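Local atomic coordinates of trichothecene 3-O-acetyltransferase (Gibberella zeae, PDB entry 2RKV), a protein that probably transfers an acetyl group from acetyl-coenzyme A to the 3-hydroxyl of trichothecene mycotoxins, as a member of the BAHD acyltransferase superfamily. Residues L7-G15 against L354-L365. Residues are numbered along the deposited sequence; the frame is centred on the assembly and turned at random.
With ZBA (12,13-Epoxytrichothec-9-ene-3,4,8,15-tetrol-4,15-diacetate-8-isovalerate), chain D.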
ATOM      1  N   LEU A   7      -6.335 -18.027  -3.846  1.00 10.21           N
ATOM      2  CA  LEU A   7      -5.482 -16.851  -3.703  1.00 10.55           C
ATOM      3  C   LEU A   7      -4.041 -17.200  -4.025  1.00 10.34           C
ATOM      4  O   LEU A   7      -3.636 -18.362  -3.918  1.00 10.28           O
ATOM      5  CB  LEU A   7      -5.543 -16.305  -2.273  1.00 10.47           C
ATOM      6  CG  LEU A   7      -6.844 -15.693  -1.746  1.00 13.61           C
ATOM      7  CD1 LEU A   7      -6.517 -14.718  -0.622  1.00 13.91           C
ATOM      8  CD2 LEU A   7      -7.635 -15.008  -2.817  1.00 13.70           C
ATOM      9  N   ASP A   8      -3.265 -16.176  -4.398  1.00 10.09           N
ATOM     10  CA  ASP A   8      -1.813 -16.313  -4.446  1.00  9.72           C
ATOM     11  C   ASP A   8      -1.358 -16.965  -3.152  1.00 10.09           C
ATOM     12  O   ASP A   8      -1.909 -16.680  -2.084  1.00 10.07           O
ATOM     13  CB  ASP A   8      -1.156 -14.932  -4.542  1.00  9.69           C
ATOM     14  CG  ASP A   8      -1.426 -14.254  -5.866  1.00  9.85           C
ATOM     15  OD1 ASP A   8      -0.749 -14.603  -6.853  1.00 10.38           O
ATOM     16  OD2 ASP A   8      -2.286 -13.352  -5.896  1.00  9.76           O
ATOM     17  N   THR A   9      -0.351 -17.829  -3.239  1.00 10.10           N
ATOM     18  CA  THR A   9       0.200 -18.429  -2.020  1.00 10.69           C
ATOM     19  C   THR A   9       0.674 -17.350  -1.037  1.00 10.54           C
ATOM     20  O   THR A   9       0.440 -17.455   0.170  1.00 10.87           O
ATOM     21  CB  THR A   9       1.286 -19.464  -2.349  1.00 10.63           C
ATOM     22  OG1 THR A   9       0.697 -20.485  -3.171  1.00 12.29           O
ATOM     23  CG2 THR A   9       1.836 -20.102  -1.067  1.00 10.77           C
ATOM     24  N   LEU A  10       1.291 -16.296  -1.568  1.00 11.09           N
ATOM     25  CA  LEU A  10       1.728 -15.163  -0.756  1.00 11.16           C
ATOM     26  C   LEU A  10       0.546 -14.454  -0.097  1.00 11.61           C
ATOM     27  O   LEU A  10       0.694 -13.865   0.983  1.00 12.07           O
ATOM     28  CB  LEU A  10       2.539 -14.176  -1.602  1.00 11.22           C
ATOM     29  CG  LEU A  10       3.866 -14.692  -2.167  1.00 11.96           C
ATOM     30  CD1 LEU A  10       4.430 -13.676  -3.164  1.00 12.41           C
ATOM     31  CD2 LEU A  10       4.854 -14.964  -1.037  1.00 13.05           C
ATOM     32  N   GLY A  11      -0.621 -14.521  -0.740  1.00 11.79           N
ATOM     33  CA  GLY A  11      -1.843 -13.915  -0.203  1.00 12.57           C
ATOM     34  C   GLY A  11      -2.501 -14.739   0.896  1.00 13.53           C
ATOM     35  O   GLY A  11      -3.517 -14.326   1.475  1.00 13.79           O
ATOM     36  N   GLN A  12      -1.946 -15.917   1.175  1.00 13.96           N
ATOM     37  CA  GLN A  12      -2.437 -16.723   2.280  1.00 15.29           C
ATOM     38  C   GLN A  12      -1.775 -16.275   3.598  1.00 16.66           C
ATOM     39  O   GLN A  12      -2.069 -16.840   4.642  1.00 18.21           O
ATOM     40  CB  GLN A  12      -2.224 -18.228   2.029  1.00 14.85           C
ATOM     41  CG  GLN A  12      -2.675 -18.751   0.643  1.00 13.65           C
ATOM     42  CD  GLN A  12      -4.190 -18.983   0.513  1.00 13.57           C
ATOM     43  OE1 GLN A  12      -4.937 -18.920   1.490  1.00 13.18           O
ATOM     44  NE2 GLN A  12      -4.635 -19.266  -0.711  1.00 14.63           N
ATOM     45  N   LEU A  13      -0.882 -15.277   3.539  1.00 18.19           N
ATOM     46  CA  LEU A  13      -0.297 -14.660   4.751  1.00 19.32           C
ATOM     47  C   LEU A  13      -1.419 -14.165   5.665  1.00 20.11           C
ATOM     48  O   LEU A  13      -2.299 -13.413   5.215  1.00 20.12           O
ATOM     49  CB  LEU A  13       0.635 -13.490   4.397  1.00 19.91           C
ATOM     50  CG  LEU A  13       2.035 -13.811   3.859  1.00 20.10           C
ATOM     51  CD1 LEU A  13       2.653 -12.609   3.145  1.00 20.86           C
ATOM     52  CD2 LEU A  13       2.937 -14.295   4.983  1.00 20.73           C
ATOM     53  N   PRO A  14      -1.414 -14.602   6.945  1.00 20.80           N
ATOM     54  CA  PRO A  14      -2.479 -14.247   7.900  1.00 21.28           C
ATOM     55  C   PRO A  14      -2.740 -12.744   8.030  1.00 21.39           C
ATOM     56  O   PRO A  14      -3.896 -12.327   8.166  1.00 21.47           O
ATOM     57  CB  PRO A  14      -1.943 -14.793   9.229  1.00 21.26           C
ATOM     58  CG  PRO A  14      -1.093 -15.936   8.832  1.00 21.82           C
ATOM     59  CD  PRO A  14      -0.411 -15.493   7.563  1.00 20.87           C
ATOM     60  N   GLY A  15      -1.673 -11.946   7.999  1.00 21.59           N
ATOM     61  CA  GLY A  15      -1.784 -10.491   8.111  1.00 21.80           C
ATOM     62  C   GLY A  15      -2.553  -9.873   6.957  1.00 22.24           C
ATOM     63  O   GLY A  15      -3.401  -9.001   7.162  1.00 22.84           O
ATOM     64  N   LEU A 354       5.385 -21.207   2.781  1.00 12.65           N
ATOM     65  CA  LEU A 354       3.941 -21.095   2.995  1.00 12.64           C
ATOM     66  C   LEU A 354       3.225 -22.326   2.446  1.00 13.10           C
ATOM     67  O   LEU A 354       2.407 -22.945   3.129  1.00 13.01           O
ATOM     68  CB  LEU A 354       3.415 -19.823   2.332  1.00 12.37           C
ATOM     69  CG  LEU A 354       3.720 -18.535   3.094  1.00 11.51           C
ATOM     70  CD1 LEU A 354       3.611 -17.339   2.145  1.00 11.57           C
ATOM     71  CD2 LEU A 354       2.798 -18.356   4.313  1.00 12.29           C
ATOM     72  N   HIS A 355       3.536 -22.683   1.207  1.00 13.43           N
ATOM     73  CA  HIS A 355       2.907 -23.830   0.566  1.00 14.67           C
ATOM     74  C   HIS A 355       3.086 -25.116   1.389  1.00 15.09           C
ATOM     75  O   HIS A 355       2.146 -25.913   1.533  1.00 15.17           O
ATOM     76  CB  HIS A 355       3.478 -24.003  -0.842  1.00 14.81           C
ATOM     77  CG  HIS A 355       2.927 -25.185  -1.581  1.00 16.14           C
ATOM     78  ND1 HIS A 355       1.600 -25.295  -1.926  1.00 18.10           N
ATOM     79  CD2 HIS A 355       3.535 -26.299  -2.054  1.00 17.99           C
ATOM     80  CE1 HIS A 355       1.407 -26.430  -2.576  1.00 18.47           C
ATOM     81  NE2 HIS A 355       2.565 -27.060  -2.663  1.00 19.55           N
ATOM     82  N   ASN A 356       4.287 -25.294   1.930  1.00 15.77           N
ATOM     83  CA  ASN A 356       4.659 -26.510   2.666  1.00 16.22           C
ATOM     84  C   ASN A 356       4.096 -26.585   4.080  1.00 16.67           C
ATOM     85  O   ASN A 356       4.205 -27.625   4.746  1.00 17.28           O
ATOM     86  CB  ASN A 356       6.185 -26.651   2.734  1.00 16.55           C
ATOM     87  CG  ASN A 356       6.816 -26.975   1.387  1.00 16.23           C
ATOM     88  OD1 ASN A 356       6.147 -27.438   0.453  1.00 16.73           O
ATOM     89  ND2 ASN A 356       8.128 -26.746   1.287  1.00 16.96           N
ATOM     90  N   ASN A 357       3.518 -25.486   4.551  1.00 16.48           N
ATOM     91  CA  ASN A 357       3.047 -25.407   5.928  1.00 16.82           C
ATOM     92  C   ASN A 357       1.544 -25.146   6.040  1.00 16.63           C
ATOM     93  O   ASN A 357       1.088 -24.041   5.736  1.00 16.74           O
ATOM     94  CB  ASN A 357       3.844 -24.346   6.690  1.00 16.71           C
ATOM     95  CG  ASN A 357       5.200 -24.856   7.111  1.00 19.09           C
ATOM     96  OD1 ASN A 357       5.322 -25.519   8.143  1.00 22.92           O
ATOM     97  ND2 ASN A 357       6.224 -24.583   6.304  1.00 19.98           N
ATOM     98  N   PRO A 358       0.769 -26.167   6.467  1.00 16.61           N
ATOM     99  CA  PRO A 358      -0.672 -25.960   6.685  1.00 16.22           C
ATOM    100  C   PRO A 358      -0.951 -24.894   7.745  1.00 15.53           C
ATOM    101  O   PRO A 358      -1.959 -24.193   7.661  1.00 15.49           O
ATOM    102  CB  PRO A 358      -1.165 -27.332   7.165  1.00 16.19           C
ATOM    103  CG  PRO A 358      -0.137 -28.305   6.675  1.00 17.82           C
ATOM    104  CD  PRO A 358       1.172 -27.563   6.729  1.00 17.03           C
ATOM    105  N   ASP A 359      -0.061 -24.770   8.730  1.00 15.14           N
ATOM    106  CA  ASP A 359      -0.195 -23.721   9.748  1.00 14.68           C
ATOM    107  C   ASP A 359       0.675 -22.524   9.365  1.00 14.33           C
ATOM    108  O   ASP A 359       1.882 -22.525   9.600  1.00 14.15           O
ATOM    109  CB  ASP A 359       0.193 -24.245  11.143  1.00 14.96           C
ATOM    110  CG  ASP A 359      -0.107 -23.241  12.263  1.00 15.63           C
ATOM    111  OD1 ASP A 359      -0.458 -22.074  11.980  1.00 15.64           O
ATOM    112  OD2 ASP A 359      -0.007 -23.635  13.445  1.00 17.51           O
ATOM    113  N   LYS A 360       0.047 -21.500   8.794  1.00 13.55           N
ATOM    114  CA  LYS A 360       0.761 -20.315   8.314  1.00 13.50           C
ATOM    115  C   LYS A 360       0.827 -19.190   9.350  1.00 13.39           C
ATOM    116  O   LYS A 360       1.314 -18.102   9.054  1.00 13.43           O
ATOM    117  CB  LYS A 360       0.136 -19.812   7.007  1.00 13.45           C
ATOM    118  CG  LYS A 360       0.267 -20.810   5.862  1.00 13.06           C
ATOM    119  CD  LYS A 360      -0.572 -20.393   4.644  1.00 13.06           C
ATOM    120  CE  LYS A 360      -0.319 -21.298   3.448  1.00 12.60           C
ATOM    121  NZ  LYS A 360      -0.567 -22.742   3.742  1.00 12.12           N
ATOM    122  N   SER A 361       0.374 -19.477  10.572  1.00 12.93           N
ATOM    123  CA  SER A 361       0.203 -18.444  11.602  1.00 13.49           C
ATOM    124  C   SER A 361       1.515 -17.784  12.078  1.00 13.68           C
ATOM    125  O   SER A 361       1.478 -16.687  12.651  1.00 14.59           O
ATOM    126  CB  SER A 361      -0.558 -19.003  12.803  1.00 13.49           C
ATOM    127  OG  SER A 361       0.203 -20.010  13.447  1.00 14.30           O
ATOM    128  N   ASN A 362       2.649 -18.440  11.844  1.00 13.97           N
ATOM    129  CA  ASN A 362       3.955 -17.897  12.261  1.00 14.54           C
ATOM    130  C   ASN A 362       4.630 -17.009  11.220  1.00 14.57           C
ATOM    131  O   ASN A 362       5.672 -16.408  11.497  1.00 14.64           O
ATOM    132  CB  ASN A 362       4.932 -19.017  12.639  1.00 15.36           C
ATOM    133  CG  ASN A 362       4.490 -19.809  13.855  1.00 17.47           C
ATOM    134  OD1 ASN A 362       3.868 -19.277  14.780  1.00 19.87           O
ATOM    135  ND2 ASN A 362       4.820 -21.095  13.857  1.00 19.78           N
ATOM    136  N   VAL A 363       4.054 -16.940  10.024  1.00 13.66           N
ATOM    137  CA  VAL A 363       4.661 -16.190   8.930  1.00 13.28           C
ATOM    138  C   VAL A 363       4.155 -14.744   8.912  1.00 13.39           C
ATOM    139  O   VAL A 363       2.937 -14.480   8.955  1.00 12.93           O
ATOM    140  CB  VAL A 363       4.434 -16.885   7.561  1.00 13.01           C
ATOM    141  CG1 VAL A 363       5.245 -16.202   6.472  1.00 12.77           C
ATOM    142  CG2 VAL A 363       4.800 -18.375   7.643  1.00 13.41           C
ATOM    143  N   SER A 364       5.097 -13.804   8.856  1.00 13.31           N
ATOM    144  CA  SER A 364       4.759 -12.389   8.833  1.00 13.83           C
ATOM    145  C   SER A 364       5.850 -11.630   8.107  1.00 13.90           C
ATOM    146  O   SER A 364       7.036 -11.857   8.349  1.00 13.46           O
ATOM    147  CB  SER A 364       4.611 -11.837  10.251  1.00 13.85           C
ATOM    148  OG  SER A 364       4.415 -10.433  10.219  1.00 15.74           O
ATOM    149  N   LEU A 365       5.437 -10.733   7.219  1.00 14.26           N
ATOM    150  CA  LEU A 365       6.375  -9.859   6.508  1.00 14.80           C
ATOM    151  C   LEU A 365       7.138  -8.922   7.451  1.00 15.08           C
ATOM    152  O   LEU A 365       8.155  -8.334   7.064  1.00 14.95           O
ATOM    153  CB  LEU A 365       5.638  -9.046   5.441  1.00 15.38           C
ATOM    154  CG  LEU A 365       5.073  -9.869   4.277  1.00 17.39           C
ATOM    155  CD1 LEU A 365       3.994  -9.085   3.538  1.00 19.99           C
ATOM    156  CD2 LEU A 365       6.178 -10.326   3.320  1.00 19.26           C
TER
HETATM  157  O18 ZBA D 454       1.374  -3.562   9.948  0.70 22.71           O
HETATM  158  C44 ZBA D 454       0.452  -4.182   9.605  0.70 21.78           C
HETATM  159  C45 ZBA D 454      -0.282  -5.187  10.417  0.70 22.72           C
HETATM  160  C46 ZBA D 454      -1.557  -4.667  10.895  0.70 23.48           C
HETATM  161  C48 ZBA D 454      -1.353  -3.492  11.703  0.70 23.20           C
HETATM  162  C47 ZBA D 454      -2.357  -5.538  11.816  0.70 23.39           C
HETATM  163  O17 ZBA D 454      -0.084  -4.012   8.392  0.70 19.79           O
HETATM  164  C31 ZBA D 454       0.332  -2.937   7.536  0.70 16.90           C
HETATM  165  C30 ZBA D 454       1.541  -3.292   6.737  0.70 15.48           C
HETATM  166  C32 ZBA D 454      -0.865  -2.585   6.735  0.70 16.60           C
HETATM  167  C39 ZBA D 454      -2.033  -2.084   7.553  0.70 15.96           C
HETATM  168  C33 ZBA D 454      -0.895  -2.739   5.447  0.70 15.56           C
HETATM  169  C34 ZBA D 454       0.236  -3.240   4.633  0.70 15.15           C
HETATM  170  O10 ZBA D 454       0.859  -2.051   4.108  0.70 15.75           O
HETATM  171  C29 ZBA D 454       1.286  -4.040   5.429  0.70 15.21           C
HETATM  172  C38 ZBA D 454       0.707  -5.417   5.732  0.70 16.40           C
HETATM  173  O12 ZBA D 454       1.284  -5.949   6.914  0.70 17.64           O
HETATM  174  C40 ZBA D 454       1.566  -7.236   7.028  0.70 19.26           C
HETATM  175  C41 ZBA D 454       2.145  -7.524   8.393  0.70 18.87           C
HETATM  176  O13 ZBA D 454       1.433  -8.039   6.235  0.70 20.96           O
HETATM  177  C28 ZBA D 454       2.601  -4.185   4.553  0.70 15.36           C
HETATM  178  C37 ZBA D 454       3.670  -5.105   5.176  0.70 14.73           C
HETATM  179  C35 ZBA D 454       3.104  -2.773   4.282  0.70 15.30           C
HETATM  180  C25 ZBA D 454       2.046  -2.230   3.393  0.70 15.55           C
HETATM  181  C36 ZBA D 454       4.168  -2.050   4.918  0.70 15.48           C
HETATM  182  O11 ZBA D 454       4.421  -2.731   3.713  0.70 16.00           O
HETATM  183  C27 ZBA D 454       2.221  -4.598   3.092  0.70 15.43           C
HETATM  184  C26 ZBA D 454       1.943  -3.301   2.354  0.70 15.26           C
HETATM  185  O16 ZBA D 454       0.707  -3.297   1.696  0.70 15.70           O
HETATM  186  O14 ZBA D 454       3.407  -5.171   2.532  0.70 15.91           O
HETATM  187  C42 ZBA D 454       3.463  -6.073   1.559  0.70 18.02           C
HETATM  188  O15 ZBA D 454       4.489  -6.503   1.144  0.70 19.29           O
HETATM  189  C43 ZBA D 454       2.151  -6.395   1.063  0.70 17.42           C
HETATM  190  O   HOH W   1       1.201 -12.283   8.363  1.00 20.55           O
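The carbonyl oxygen of Leu-354, a residue whose side chain packs against Thr-9 and Leu-13, is gripped by two donors. Lys-360 NZ sits 3.0 Å from Leu-354 O, raised 43° out of the carbonyl plane, while Asn-357 N arrives from the opposite face. The same ammonium group also binds Asn-357 O at 2.9 Å, so the lysine ties its own loop both to the end of helix 340-356 and to the residue just beyond it. Its chain is extended until the final bend (chi4 56°), which turns NZ toward these carbonyls and leaves the aliphatic part against the opposing loop: Lys-360 CD lies 3.8 Å from Gln-12 CB. Gln-12 OE1 accepts from Ser-73 N, and its NE2 makes a weak bond to Leu-7 O.

Thr-9 illustrates a similar division of labour. Its chi1 of -59° sets CG2 anti to the backbone N, where the methyl lies 3.8 Å from Leu-354 CB as the two side chains slide past each other in opposite directions; OG1 is bonded to Tyr-198 OH.

In this BAHD enzyme, the contact joins the loop between strands 5-6 and 20-28 of the N-terminal part to the end of helix 340-356 and the segment that follows, far along the chain. No direct hydrogen bond crosses between the segments; a water links Gly-15 N to Val-363 O. Leu-13 divides its methyls: CD2 lies against Val-363 CG1, at a modelled separation too short to be trusted exactly, whereas CD1 meets Leu-365 CD1 at 3.8 Å, both neighbours being crossed at roughly right angles. Pro-14 approaches the type I turn 360-363, its CG only 3.2 Å from Lys-360 O, which also receives Val-363 N. Leu-365 carries the packing into the T-2 toxin pocket, where its CD1 lies 3.6 Å from O15 of the bound toxin and its side chain also touches Asn-311 and Met-312 of strand 310-318.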